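Local atomic coordinates of vacuolar protein sorting-associated protein VTA1 (Saccharomyces cerevisiae, PDB entry 2RKK), a protein that probably acts in sorting cargo through the multivesicular body pathway at endosomes, its N-terminal domain carrying MIT motifs. Residues N96-L101 with D127-I132. Residues are numbered along the deposited sequence; the frame is centred on the assembly and turned at random.
Sequences NFTMSL and DLFSCI
Thr98 sits at the heart of this helix pair, the residue of 96-101 that comes closest in backbone to 127-132, with its CA 6.2 Å from the CA of Leu128. Its two branches do different work. CG2, anti to the backbone N, reaches over one face of Phe129, a broad flat ring suited to receive a methyl, and makes a CH-pi contact, 3.7 Å from the ring centroid and 16° off the normal. OG1, anti to the carbonyl carbon, lies against CB of Leu128 and near CD1 of Ile132; a hydrogen bond to the carbonyl O of Met94, one turn back, lets the hydroxyl be buried among apolar groups, while the methyl branch is small enough for the ring face. Leu128, with CG anti to its carbonyl carbon, runs past Thr98 in the opposite direction. Branching at CG keeps its CB slim beside Thr98, yet carries CD1 out to 3.6 Å from CD2 of Leu101 and to the edge of the Phe97 ring. On the other flank, Met99 starts from the side of its helix turned away from 127-132, but its flexible, unbranched chain bends at chi2 and chi3, bringing CE to 3.5 Å from CE2 of Phe129. SD lies beside the ring edge in a Met-aromatic contact, 5.3 Å from the centroid. Tyr102 meets the same ring edge-to-face, while Leu148, Arg151 and Ile152 tie it to helix 142-163. An alanine in place of Phe129 would probably loosen the junction of three helices, since the face under Thr98 and the edge beside Met99 would both be lost. The axes of 96-101 and 127-132 come within 9.9 Å and run roughly antiparallel, at -153°; such apolar packing, here between helices 87-110 and 116-135, is typical of a helical bundle, consistent with the helical MIT motif of this domain.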
loop_
_atom_site.group_PDB
_atom_site.type_symbol
_atom_site.label_atom_id
_atom_site.label_comp_id
_atom_site.label_asym_id
_atom_site.label_seq_id
_atom_site.Cartn_x
_atom_site.Cartn_y
_atom_site.Cartn_z
ATOM N N ASN A 96 -4.352 -8.533 2.444
ATOM C CA ASN A 96 -5.441 -7.741 1.877
ATOM C C ASN A 96 -5.056 -7.153 0.529
ATOM O O ASN A 96 -5.872 -7.111 -0.397
ATOM C CB ASN A 96 -5.838 -6.622 2.839
ATOM C CG ASN A 96 -6.820 -7.091 3.905
ATOM O OD1 ASN A 96 -7.979 -7.387 3.611
ATOM N ND2 ASN A 96 -6.356 -7.168 5.149
ATOM N N PHE A 97 -3.817 -6.688 0.418
ATOM C CA PHE A 97 -3.359 -6.134 -0.843
ATOM C C PHE A 97 -3.270 -7.229 -1.911
ATOM O O PHE A 97 -3.853 -7.096 -2.996
ATOM C CB PHE A 97 -1.989 -5.484 -0.693
ATOM C CG PHE A 97 -1.354 -5.133 -2.009
ATOM C CD1 PHE A 97 -1.538 -3.872 -2.574
ATOM C CD2 PHE A 97 -0.622 -6.088 -2.712
ATOM C CE1 PHE A 97 -1.009 -3.564 -3.824
ATOM C CE2 PHE A 97 -0.088 -5.797 -3.959
ATOM C CZ PHE A 97 -0.282 -4.527 -4.517
ATOM N N THR A 98 -2.526 -8.298 -1.611
ATOM C CA THR A 98 -2.354 -9.421 -2.552
ATOM C C THR A 98 -3.680 -10.023 -2.998
ATOM O O THR A 98 -3.854 -10.408 -4.156
ATOM C CB THR A 98 -1.523 -10.578 -1.943
ATOM O OG1 THR A 98 -0.209 -10.110 -1.621
ATOM C CG2 THR A 98 -1.403 -11.742 -2.954
ATOM N N MET A 99 -4.613 -10.103 -2.061
ATOM C CA MET A 99 -5.912 -10.677 -2.343
ATOM C C MET A 99 -6.695 -9.781 -3.310
ATOM O O MET A 99 -7.273 -10.269 -4.274
ATOM C CB MET A 99 -6.660 -10.889 -1.024
ATOM C CG MET A 99 -7.683 -12.009 -1.039
ATOM S SD MET A 99 -7.035 -13.637 -1.603
ATOM C CE MET A 99 -5.959 -14.058 -0.240
ATOM N N SER A 100 -6.688 -8.471 -3.095
ATOM C CA SER A 100 -7.429 -7.600 -3.998
ATOM C C SER A 100 -6.885 -7.725 -5.419
ATOM O O SER A 100 -7.634 -7.687 -6.402
ATOM C CB SER A 100 -7.365 -6.158 -3.496
ATOM O OG SER A 100 -8.041 -6.044 -2.245
ATOM N N LEU A 101 -5.575 -7.889 -5.526
ATOM C CA LEU A 101 -4.948 -8.056 -6.830
ATOM C C LEU A 101 -5.353 -9.420 -7.430
ATOM O O LEU A 101 -5.806 -9.505 -8.579
ATOM C CB LEU A 101 -3.428 -7.974 -6.678
ATOM C CG LEU A 101 -2.590 -8.591 -7.783
ATOM C CD1 LEU A 101 -2.972 -8.015 -9.119
ATOM C CD2 LEU A 101 -1.146 -8.358 -7.469
ATOM N N ASP A 127 4.170 -14.980 -6.275
ATOM C CA ASP A 127 5.249 -14.526 -5.400
ATOM C C ASP A 127 4.738 -13.829 -4.133
ATOM O O ASP A 127 5.322 -13.975 -3.060
ATOM C CB ASP A 127 6.210 -13.589 -6.141
ATOM C CG ASP A 127 7.002 -14.294 -7.257
ATOM O OD1 ASP A 127 7.439 -15.448 -7.060
ATOM O OD2 ASP A 127 7.197 -13.680 -8.326
ATOM N N LEU A 128 3.668 -13.050 -4.249
ATOM C CA LEU A 128 3.104 -12.376 -3.083
ATOM C C LEU A 128 2.603 -13.450 -2.128
ATOM O O LEU A 128 2.944 -13.454 -0.944
ATOM C CB LEU A 128 1.937 -11.460 -3.478
ATOM C CG LEU A 128 2.336 -10.250 -4.314
ATOM C CD1 LEU A 128 1.087 -9.572 -4.855
ATOM C CD2 LEU A 128 3.149 -9.287 -3.461
ATOM N N PHE A 129 1.777 -14.355 -2.645
ATOM C CA PHE A 129 1.265 -15.442 -1.822
ATOM C C PHE A 129 2.417 -16.215 -1.169
ATOM O O PHE A 129 2.411 -16.449 0.039
ATOM C CB PHE A 129 0.390 -16.390 -2.656
ATOM C CG PHE A 129 -0.997 -15.859 -2.915
ATOM C CD1 PHE A 129 -1.546 -15.873 -4.197
ATOM C CD2 PHE A 129 -1.757 -15.325 -1.870
ATOM C CE1 PHE A 129 -2.832 -15.356 -4.430
ATOM C CE2 PHE A 129 -3.040 -14.809 -2.092
ATOM C CZ PHE A 129 -3.579 -14.824 -3.375
ATOM N N SER A 130 3.414 -16.588 -1.967
ATOM C CA SER A 130 4.574 -17.327 -1.466
ATOM C C SER A 130 5.301 -16.574 -0.365
ATOM O O SER A 130 5.784 -17.165 0.612
ATOM C CB SER A 130 5.555 -17.595 -2.595
ATOM O OG SER A 130 4.943 -18.367 -3.601
ATOM N N CYS A 131 5.393 -15.264 -0.551
ATOM C CA CYS A 131 6.047 -14.390 0.396
ATOM C C CYS A 131 5.296 -14.477 1.715
ATOM O O CYS A 131 5.887 -14.785 2.746
ATOM C CB CYS A 131 6.048 -12.961 -0.158
ATOM S SG CYS A 131 6.470 -11.674 1.018
ATOM N N ILE A 132 3.988 -14.231 1.672
ATOM C CA ILE A 132 3.152 -14.298 2.866
ATOM C C ILE A 132 3.302 -15.635 3.623
ATOM O O ILE A 132 3.450 -15.647 4.843
ATOM C CB ILE A 132 1.668 -14.062 2.497
ATOM C CG1 ILE A 132 1.499 -12.627 2.000
ATOM C CG2 ILE A 132 0.777 -14.349 3.704
ATOM C CD1 ILE A 132 0.330 -12.419 1.065
#